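Local structure of B12-binding domain-containing protein (Kitasatospora setae, 6WTE) at residues P100-G104 / I121-V125; F108-P112 / G124-P128; M111-E117 / P456-R461; I132-L136 / I149-I153. The protein probably catalyses methyl transfer from S-adenosylmethionine to C2 of tryptophan by a non-radical route, using cobalamin and a [4Fe-4S] cluster. The contacts are given in a common frame with arbitrary orientation. Numbering follows the deposited sequence.

Contact 1: residues P100-G104 / I121-V125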
# COMPACT_ATOMS: atom_id res chain seq x y z
N PRO A 100 -20.70 -16.99 -4.57
CA PRO A 100 -19.24 -17.08 -4.68
C PRO A 100 -18.59 -15.84 -4.09
O PRO A 100 -19.14 -14.74 -4.12
CB PRO A 100 -19.00 -17.17 -6.19
CG PRO A 100 -20.19 -16.48 -6.79
CD PRO A 100 -21.35 -16.82 -5.88
N VAL A 101 -17.39 -16.03 -3.54
CA VAL A 101 -16.59 -14.96 -2.98
C VAL A 101 -15.39 -14.74 -3.89
O VAL A 101 -14.71 -15.70 -4.27
CB VAL A 101 -16.14 -15.29 -1.54
CG1 VAL A 101 -15.24 -14.18 -1.00
CG2 VAL A 101 -17.36 -15.49 -0.64
N VAL A 102 -15.13 -13.48 -4.23
CA VAL A 102 -13.96 -13.10 -5.01
C VAL A 102 -13.12 -12.16 -4.16
O VAL A 102 -13.66 -11.24 -3.52
CB VAL A 102 -14.32 -12.46 -6.36
CG1 VAL A 102 -15.25 -11.26 -6.18
CG2 VAL A 102 -13.05 -12.03 -7.12
N GLY A 103 -11.81 -12.39 -4.15
CA GLY A 103 -10.87 -11.56 -3.42
C GLY A 103 -10.07 -10.67 -4.36
O GLY A 103 -9.86 -11.00 -5.53
N GLY A 104 -9.61 -9.54 -3.83
CA GLY A 104 -8.75 -8.62 -4.55
C GLY A 104 -8.12 -7.69 -3.54
O GLY A 104 -8.39 -7.78 -2.34
N ILE A 121 -11.83 -19.41 -0.92
CA ILE A 121 -12.82 -18.69 -1.71
C ILE A 121 -12.73 -19.14 -3.17
O ILE A 121 -11.77 -19.79 -3.58
CB ILE A 121 -12.66 -17.16 -1.60
CG1 ILE A 121 -11.27 -16.71 -2.09
CG2 ILE A 121 -12.91 -16.72 -0.17
CD1 ILE A 121 -11.04 -15.18 -2.03
N GLU A 122 -13.75 -18.78 -3.94
CA GLU A 122 -13.87 -19.28 -5.31
C GLU A 122 -12.94 -18.56 -6.28
O GLU A 122 -12.37 -19.20 -7.18
CB GLU A 122 -15.32 -19.12 -5.79
CG GLU A 122 -16.28 -20.18 -5.28
CD GLU A 122 -16.78 -19.94 -3.86
OE1 GLU A 122 -16.56 -18.84 -3.30
OE2 GLU A 122 -17.41 -20.86 -3.31
N TYR A 123 -12.77 -17.25 -6.14
CA TYR A 123 -12.12 -16.46 -7.18
C TYR A 123 -11.18 -15.44 -6.57
O TYR A 123 -11.36 -14.99 -5.44
CB TYR A 123 -13.14 -15.73 -8.07
CG TYR A 123 -14.16 -16.67 -8.66
CD1 TYR A 123 -13.77 -17.66 -9.55
CD2 TYR A 123 -15.50 -16.56 -8.32
CE1 TYR A 123 -14.70 -18.53 -10.09
CE2 TYR A 123 -16.43 -17.43 -8.85
CZ TYR A 123 -16.03 -18.41 -9.74
OH TYR A 123 -16.95 -19.27 -10.27
N GLY A 124 -10.19 -15.06 -7.37
CA GLY A 124 -9.28 -14.00 -6.99
C GLY A 124 -8.87 -13.17 -8.19
O GLY A 124 -8.93 -13.62 -9.34
N VAL A 125 -8.46 -11.94 -7.91
CA VAL A 125 -8.00 -11.02 -8.94
C VAL A 125 -6.67 -10.42 -8.49
O VAL A 125 -6.54 -9.99 -7.34
CB VAL A 125 -9.02 -9.90 -9.21
CG1 VAL A 125 -8.46 -8.91 -10.22
CG2 VAL A 125 -10.34 -10.49 -9.73
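Two neighbouring parallel strands of the Rossmann-like B12-binding domain pair here, with Val102 opposite Tyr123 and Gly103 opposite Gly124. The hydrogen-bond ladder runs through the odd-numbered residues of 100-104. Val101 O accepts Tyr123 N at 3.1 Å and, more weakly, Glu122 N at 3.2 Å; Gly103 N then donates to Tyr123 O (2.9 Å), and Gly103 O receives Val125 N (2.9 Å). At the start of the ladder a side chain does the work of a backbone carbonyl: Glu122 OE1 accepts Val101 N at 2.9 Å, nearly in line, while the same oxygen forms a salt bridge with Arg94 of helix 83-96. The backbone NH and CO of Val102 point the other way, to Val64 and Val66 of strand 63-67, and Gly124 N is satisfied by Ile153 O. Glycine at 103 suits the close approach, since a CB there would lie only 3.0 Å from Ile121 CD1. On that face Val101 CG1 meets Ile121 CG2 at 3.5 Å; on the other, Val102 CG2 packs on Tyr123 CB at 3.8 Å. Val102, Gly104 and Val125 also touch cobalamin, so the pairing shapes part of its pocket. The ladder is thus flanked by strands 63-67 and 153-156, with helix 130-141 covering Val102 and Tyr123 and helix 83-96 covering Val101 and Ile121.

Contact 2: residues F108-P112 / G124-P128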
# COMPACT_ATOMS: atom_id res chain seq x y z
N PHE A 108 -3.52 -8.23 -1.30
CA PHE A 108 -3.97 -9.50 -1.88
C PHE A 108 -3.15 -9.88 -3.10
O PHE A 108 -2.74 -11.04 -3.26
CB PHE A 108 -5.45 -9.38 -2.23
CG PHE A 108 -6.08 -10.66 -2.70
CD1 PHE A 108 -6.65 -11.53 -1.78
CD2 PHE A 108 -6.12 -10.99 -4.05
CE1 PHE A 108 -7.25 -12.71 -2.21
CE2 PHE A 108 -6.72 -12.18 -4.47
CZ PHE A 108 -7.27 -13.02 -3.55
N SER A 109 -2.87 -8.90 -3.97
CA SER A 109 -2.16 -9.15 -5.23
C SER A 109 -0.68 -9.48 -5.04
O SER A 109 -0.03 -9.89 -6.01
CB SER A 109 -2.30 -7.93 -6.14
OG SER A 109 -3.65 -7.77 -6.56
N THR A 110 -0.13 -9.34 -3.83
CA THR A 110 1.24 -9.80 -3.61
C THR A 110 1.31 -11.31 -3.44
O THR A 110 2.39 -11.89 -3.59
CB THR A 110 1.86 -9.13 -2.38
OG1 THR A 110 1.27 -9.67 -1.19
CG2 THR A 110 1.63 -7.60 -2.41
N MET A 111 0.20 -11.96 -3.14
CA MET A 111 0.19 -13.40 -2.97
C MET A 111 -1.23 -13.92 -3.22
O MET A 111 -1.83 -14.55 -2.34
CB MET A 111 0.66 -13.76 -1.56
CG MET A 111 0.04 -12.87 -0.48
SD MET A 111 0.54 -13.24 1.20
CE MET A 111 0.13 -14.99 1.32
N PRO A 112 -1.78 -13.69 -4.42
CA PRO A 112 -3.22 -13.95 -4.60
C PRO A 112 -3.57 -15.42 -4.69
O PRO A 112 -4.66 -15.79 -4.26
CB PRO A 112 -3.54 -13.20 -5.90
CG PRO A 112 -2.25 -13.27 -6.67
CD PRO A 112 -1.16 -13.17 -5.65
N GLY A 124 -10.19 -15.06 -7.37
CA GLY A 124 -9.28 -14.00 -6.99
C GLY A 124 -8.87 -13.17 -8.19
O GLY A 124 -8.93 -13.62 -9.34
N VAL A 125 -8.46 -11.94 -7.91
CA VAL A 125 -8.00 -11.02 -8.94
C VAL A 125 -6.67 -10.42 -8.49
O VAL A 125 -6.54 -9.99 -7.34
CB VAL A 125 -9.02 -9.90 -9.21
CG1 VAL A 125 -8.46 -8.91 -10.22
CG2 VAL A 125 -10.34 -10.49 -9.73
N LYS A 126 -5.70 -10.41 -9.40
CA LYS A 126 -4.40 -9.81 -9.17
C LYS A 126 -4.32 -8.51 -9.96
O LYS A 126 -4.49 -8.52 -11.19
CB LYS A 126 -3.28 -10.77 -9.58
CG LYS A 126 -1.88 -10.26 -9.36
CD LYS A 126 -0.86 -11.25 -9.94
CE LYS A 126 0.58 -10.81 -9.63
NZ LYS A 126 1.05 -11.19 -8.27
N GLY A 127 -4.08 -7.39 -9.27
CA GLY A 127 -4.02 -6.11 -9.92
C GLY A 127 -5.36 -5.40 -9.95
O GLY A 127 -6.31 -5.79 -9.26
N PRO A 128 -5.48 -4.35 -10.77
CA PRO A 128 -6.74 -3.59 -10.83
C PRO A 128 -7.91 -4.50 -11.16
O PRO A 128 -7.83 -5.36 -12.03
CB PRO A 128 -6.49 -2.57 -11.95
CG PRO A 128 -5.00 -2.45 -12.04
CD PRO A 128 -4.45 -3.80 -11.67
O HOH W 1 -6.71 -7.22 -6.98
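This is a polar, water-assisted contact between two connecting segments of the B12-binding domain: the end of the short helix 106-109 meets the loop that leaves strand 123-124. Ser109 is its hub. Its OG accepts Gly127 N at 2.8 Å in an almost linear hydrogen bond and is also bonded to Gly105 O, while its carbonyl O takes Lys126 NZ at 2.8 Å. The lysine, extended as far as CE, also forms a salt bridge to Asp238. A water lies 3.1 Å from Ser109 OG, 2.8 Å from Val125 O and 2.7 Å from Gly127 O, knitting the loop to the serine. Gly127 adopts a positive phi of 92°, where a side chain would be jammed against the backbone. The Phe108 ring edge approaches Val125 O, CD2 lying 3.5 Å away. Val125, Gly127 and Pro128 all touch cobalamin, so the loop held by these bonds forms part of its pocket. Helix 112-119 packs on Phe108, and helix 236-240 of the radical SAM core supplies Asp238 and covers Ser109.

Contact 3: residues M111-E117 / P456-R461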
# COMPACT_ATOMS: atom_id res chain seq x y z
N MET A 111 0.20 -11.96 -3.14
CA MET A 111 0.19 -13.40 -2.97
C MET A 111 -1.23 -13.92 -3.22
O MET A 111 -1.83 -14.55 -2.34
CB MET A 111 0.66 -13.76 -1.56
CG MET A 111 0.04 -12.87 -0.48
SD MET A 111 0.54 -13.24 1.20
CE MET A 111 0.13 -14.99 1.32
N PRO A 112 -1.78 -13.69 -4.42
CA PRO A 112 -3.22 -13.95 -4.60
C PRO A 112 -3.57 -15.42 -4.69
O PRO A 112 -4.66 -15.79 -4.26
CB PRO A 112 -3.54 -13.20 -5.90
CG PRO A 112 -2.25 -13.27 -6.67
CD PRO A 112 -1.16 -13.17 -5.65
N PHE A 113 -2.69 -16.26 -5.24
CA PHE A 113 -3.00 -17.69 -5.28
C PHE A 113 -3.00 -18.29 -3.88
O PHE A 113 -3.89 -19.07 -3.53
CB PHE A 113 -2.00 -18.44 -6.17
CG PHE A 113 -2.12 -18.10 -7.64
CD1 PHE A 113 -1.58 -16.94 -8.14
CD2 PHE A 113 -2.76 -18.97 -8.51
CE1 PHE A 113 -1.67 -16.63 -9.49
CE2 PHE A 113 -2.86 -18.67 -9.86
CZ PHE A 113 -2.31 -17.50 -10.35
N ALA A 114 -1.99 -17.94 -3.07
CA ALA A 114 -1.94 -18.42 -1.70
C ALA A 114 -3.17 -17.98 -0.93
O ALA A 114 -3.73 -18.74 -0.14
CB ALA A 114 -0.67 -17.92 -1.00
N LEU A 115 -3.62 -16.74 -1.14
CA LEU A 115 -4.73 -16.23 -0.36
C LEU A 115 -6.06 -16.81 -0.83
O LEU A 115 -6.94 -17.08 -0.00
CB LEU A 115 -4.76 -14.70 -0.41
CG LEU A 115 -3.63 -14.09 0.43
CD1 LEU A 115 -3.72 -12.56 0.44
CD2 LEU A 115 -3.68 -14.63 1.85
N VAL A 116 -6.24 -17.03 -2.14
CA VAL A 116 -7.44 -17.71 -2.59
C VAL A 116 -7.57 -19.06 -1.90
O VAL A 116 -8.64 -19.43 -1.39
CB VAL A 116 -7.45 -17.87 -4.13
CG1 VAL A 116 -8.50 -18.89 -4.53
CG2 VAL A 116 -7.75 -16.55 -4.82
N GLU A 117 -6.46 -19.81 -1.83
CA GLU A 117 -6.50 -21.13 -1.20
C GLU A 117 -6.63 -21.02 0.32
O GLU A 117 -7.38 -21.79 0.93
CB GLU A 117 -5.26 -21.93 -1.60
CG GLU A 117 -5.12 -22.10 -3.12
CD GLU A 117 -4.08 -23.12 -3.52
OE1 GLU A 117 -3.46 -23.73 -2.62
OE2 GLU A 117 -3.85 -23.30 -4.74
N PRO A 456 1.75 -21.81 -7.96
CA PRO A 456 1.93 -20.45 -7.46
C PRO A 456 1.60 -20.31 -5.98
O PRO A 456 2.31 -19.61 -5.26
CB PRO A 456 0.98 -19.62 -8.33
CG PRO A 456 0.83 -20.41 -9.58
CD PRO A 456 0.87 -21.85 -9.15
N ALA A 457 0.54 -20.98 -5.51
CA ALA A 457 0.18 -20.89 -4.10
C ALA A 457 1.33 -21.35 -3.21
O ALA A 457 1.61 -20.71 -2.18
CB ALA A 457 -1.08 -21.69 -3.80
N GLU A 458 2.00 -22.45 -3.57
CA GLU A 458 3.13 -22.90 -2.76
C GLU A 458 4.24 -21.87 -2.75
O GLU A 458 4.82 -21.58 -1.69
CB GLU A 458 3.67 -24.24 -3.27
CG GLU A 458 4.85 -24.72 -2.43
CD GLU A 458 5.47 -26.01 -2.93
OE1 GLU A 458 5.05 -26.51 -4.00
OE2 GLU A 458 6.37 -26.53 -2.24
N TYR A 459 4.56 -21.29 -3.91
CA TYR A 459 5.63 -20.30 -3.97
C TYR A 459 5.29 -19.06 -3.15
O TYR A 459 6.17 -18.46 -2.52
CB TYR A 459 5.92 -19.91 -5.42
CG TYR A 459 6.95 -18.81 -5.51
CD1 TYR A 459 8.26 -19.05 -5.13
CD2 TYR A 459 6.61 -17.53 -5.95
CE1 TYR A 459 9.22 -18.07 -5.19
CE2 TYR A 459 7.58 -16.53 -6.01
CZ TYR A 459 8.87 -16.80 -5.62
OH TYR A 459 9.85 -15.83 -5.68
N GLU A 460 4.01 -18.68 -3.13
CA GLU A 460 3.63 -17.45 -2.44
C GLU A 460 3.49 -17.67 -0.94
O GLU A 460 3.91 -16.81 -0.15
CB GLU A 460 2.32 -16.92 -3.03
CG GLU A 460 2.45 -16.50 -4.49
CD GLU A 460 1.10 -16.25 -5.15
OE1 GLU A 460 0.08 -16.31 -4.44
OE2 GLU A 460 1.08 -16.00 -6.37
N ARG A 461 2.94 -18.80 -0.52
CA ARG A 461 2.60 -18.96 0.89
C ARG A 461 3.84 -19.09 1.77
O ARG A 461 3.78 -18.75 2.96
CB ARG A 461 1.67 -20.16 1.08
CG ARG A 461 2.35 -21.52 0.91
CD ARG A 461 1.31 -22.63 0.70
NE ARG A 461 1.97 -23.92 0.59
CZ ARG A 461 1.59 -24.91 -0.21
NH1 ARG A 461 0.54 -24.76 -1.02
NH2 ARG A 461 2.27 -26.05 -0.22
O HOH W 2 -1.88 -23.16 -0.54
O HOH W 3 -1.92 -22.17 -6.88
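Helix 456-461 of the radical SAM core and segment 112-117 of helix 112-119, in the B12-binding domain, cross at 100°, their axes approaching to 7.3 Å. Pro456 opens the contact by laying its CB over the face of the Phe113 ring, 3.7 Å from the centroid, in a CH-pi interaction. Ala457 permits the tight crossing: its CA lies 4.0 Å from Ala114 CA, and its CB touches Glu117 CD at 3.3 Å. A water joins Ala457 N to Glu117 OE2, an oxygen that is also bonded to Ala160 N. One turn on, Glu460 reaches the first turn of the other helix. Its OE1 accepts Ala114 N at 3.0 Å in a straight hydrogen bond and Phe113 N at 2.9 Å in a weak, bent one; OE2 is bonded to Tyr416 OH. Arg461 rests its CB 3.8 Å from Ala114 CB, and its NH1 stays 4.4 Å from Glu117 OE1, too far for a salt bridge, with a water bridging the two. Chemically, then, this small-residue crossing between the domains includes a carboxylate lodged at the first-turn amides of Phe113 and Ala114, a favourable place for negative charge.

Contact 4: residues I132-L136 / I149-I153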
# COMPACT_ATOMS: atom_id res chain seq x y z
N ILE A 132 -12.21 -6.86 -14.72
CA ILE A 132 -12.37 -8.29 -14.47
C ILE A 132 -13.60 -8.54 -13.61
O ILE A 132 -14.37 -9.49 -13.85
CB ILE A 132 -11.10 -8.86 -13.81
CG1 ILE A 132 -9.91 -8.72 -14.76
CG2 ILE A 132 -11.32 -10.33 -13.37
CD1 ILE A 132 -8.57 -9.05 -14.14
N LEU A 133 -13.82 -7.70 -12.59
CA LEU A 133 -14.96 -7.90 -11.70
C LEU A 133 -16.28 -7.74 -12.45
O LEU A 133 -17.25 -8.46 -12.18
CB LEU A 133 -14.88 -6.93 -10.52
CG LEU A 133 -15.98 -7.09 -9.47
CD1 LEU A 133 -16.04 -8.54 -8.97
CD2 LEU A 133 -15.77 -6.13 -8.30
N CYS A 134 -16.35 -6.79 -13.39
CA CYS A 134 -17.57 -6.65 -14.18
C CYS A 134 -17.83 -7.88 -15.03
O CYS A 134 -18.97 -8.32 -15.16
CB CYS A 134 -17.50 -5.42 -15.08
SG CYS A 134 -17.70 -3.87 -14.19
N GLU A 135 -16.78 -8.44 -15.64
CA GLU A 135 -16.97 -9.66 -16.42
C GLU A 135 -17.39 -10.81 -15.52
O GLU A 135 -18.26 -11.60 -15.88
CB GLU A 135 -15.70 -10.00 -17.20
CG GLU A 135 -15.36 -8.96 -18.26
CD GLU A 135 -14.30 -9.41 -19.24
OE1 GLU A 135 -14.00 -10.62 -19.29
OE2 GLU A 135 -13.78 -8.55 -19.98
N LEU A 136 -16.79 -10.90 -14.33
CA LEU A 136 -17.18 -11.95 -13.38
C LEU A 136 -18.63 -11.79 -12.95
O LEU A 136 -19.41 -12.75 -12.98
CB LEU A 136 -16.25 -11.92 -12.17
CG LEU A 136 -16.52 -12.95 -11.07
CD1 LEU A 136 -16.41 -14.39 -11.58
CD2 LEU A 136 -15.60 -12.73 -9.87
N ILE A 149 -12.92 -15.86 -18.45
CA ILE A 149 -12.72 -14.50 -17.95
C ILE A 149 -11.22 -14.24 -17.88
O ILE A 149 -10.55 -14.83 -17.01
CB ILE A 149 -13.38 -14.29 -16.58
CG1 ILE A 149 -14.88 -14.54 -16.68
CG2 ILE A 149 -13.10 -12.90 -16.08
CD1 ILE A 149 -15.59 -14.40 -15.37
N PRO A 150 -10.66 -13.38 -18.73
CA PRO A 150 -9.20 -13.18 -18.73
C PRO A 150 -8.71 -12.66 -17.39
O PRO A 150 -9.29 -11.75 -16.79
CB PRO A 150 -9.00 -12.14 -19.84
CG PRO A 150 -10.21 -12.28 -20.72
CD PRO A 150 -11.33 -12.59 -19.77
N GLY A 151 -7.61 -13.25 -16.92
CA GLY A 151 -6.96 -12.84 -15.69
C GLY A 151 -7.51 -13.46 -14.43
O GLY A 151 -6.84 -13.40 -13.39
N LEU A 152 -8.70 -14.05 -14.48
CA LEU A 152 -9.36 -14.51 -13.27
C LEU A 152 -8.63 -15.70 -12.66
O LEU A 152 -8.35 -16.69 -13.35
CB LEU A 152 -10.81 -14.89 -13.57
CG LEU A 152 -11.63 -15.29 -12.35
CD1 LEU A 152 -11.80 -14.09 -11.40
CD2 LEU A 152 -12.98 -15.85 -12.79
N ILE A 153 -8.34 -15.62 -11.36
CA ILE A 153 -7.84 -16.77 -10.60
C ILE A 153 -9.05 -17.55 -10.09
O ILE A 153 -9.96 -16.98 -9.48
CB ILE A 153 -6.94 -16.32 -9.44
CG1 ILE A 153 -5.74 -15.53 -9.97
CG2 ILE A 153 -6.48 -17.51 -8.61
CD1 ILE A 153 -4.90 -14.91 -8.87
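Helix 130-141 of the Rossmann-like B12-binding domain is met here by a type II beta turn, Ile149 to Leu152, that leads into strand 153-156. No hydrogen bond crosses between them; the fit is one of shape. Ile149 is the principal bump, its CA-to-CB bond directed at the helix. It enters the hollow formed by Ile132, Glu135 and Leu136, residues spaced i, i+3 and i+4 on one helical face: Ile149 CG2 lies 4.1 Å from Ile132 CG2, and Ile149 CD1 comes within 3.5 Å of Leu136 CA and 3.9 Å of Leu136 CD1. Leu152 fills in beside it, spanning the same face with CD1 4.3 Å from Ile132 CG2 and CD2 3.9 Å from Leu136 CD1. In return the helix pushes Ile132 against the crest of the turn, where its CG1 is 3.7 Å from Pro150 O. Gly151 provides the dip there: it has the positive phi of the turn, and a CB on it would come 3.1 Å from Ile132 CD1. The turn is braced internally by Leu152 N bonding Ile149 O at 3.2 Å. Leu136 also reaches Val102 of strand 101-104, as does Leu133, so the turn fills the corner between helix and sheet. At the exposed margin, Pro150 CD sits 3.4 Å from Glu135 OE1.

Contacts 1 and 2 include part of strand 123-124, and contacts 3 and 4 touch it, all on the same side of the chain's centre. Contacts 1 and 2, with centres about 10 Å apart, share Gly124 and Val125, so strand pairing leads into the cobalamin-touching loop; contacts 2 and 3, equally close, share Met111 and Pro112. Contact 4 follows contacts 1 and 2 along the chain and is nested inside contact 3, yet Ile153 links it to contacts 1 and 2 through Gly124 N, and to contact 3 through packing on helix 112-119. Contacts 3 and 4 are farthest apart (centres about 18 Å). The connected series thus runs from the cobalamin-touching strands and loop to the radical SAM helix of contact 3.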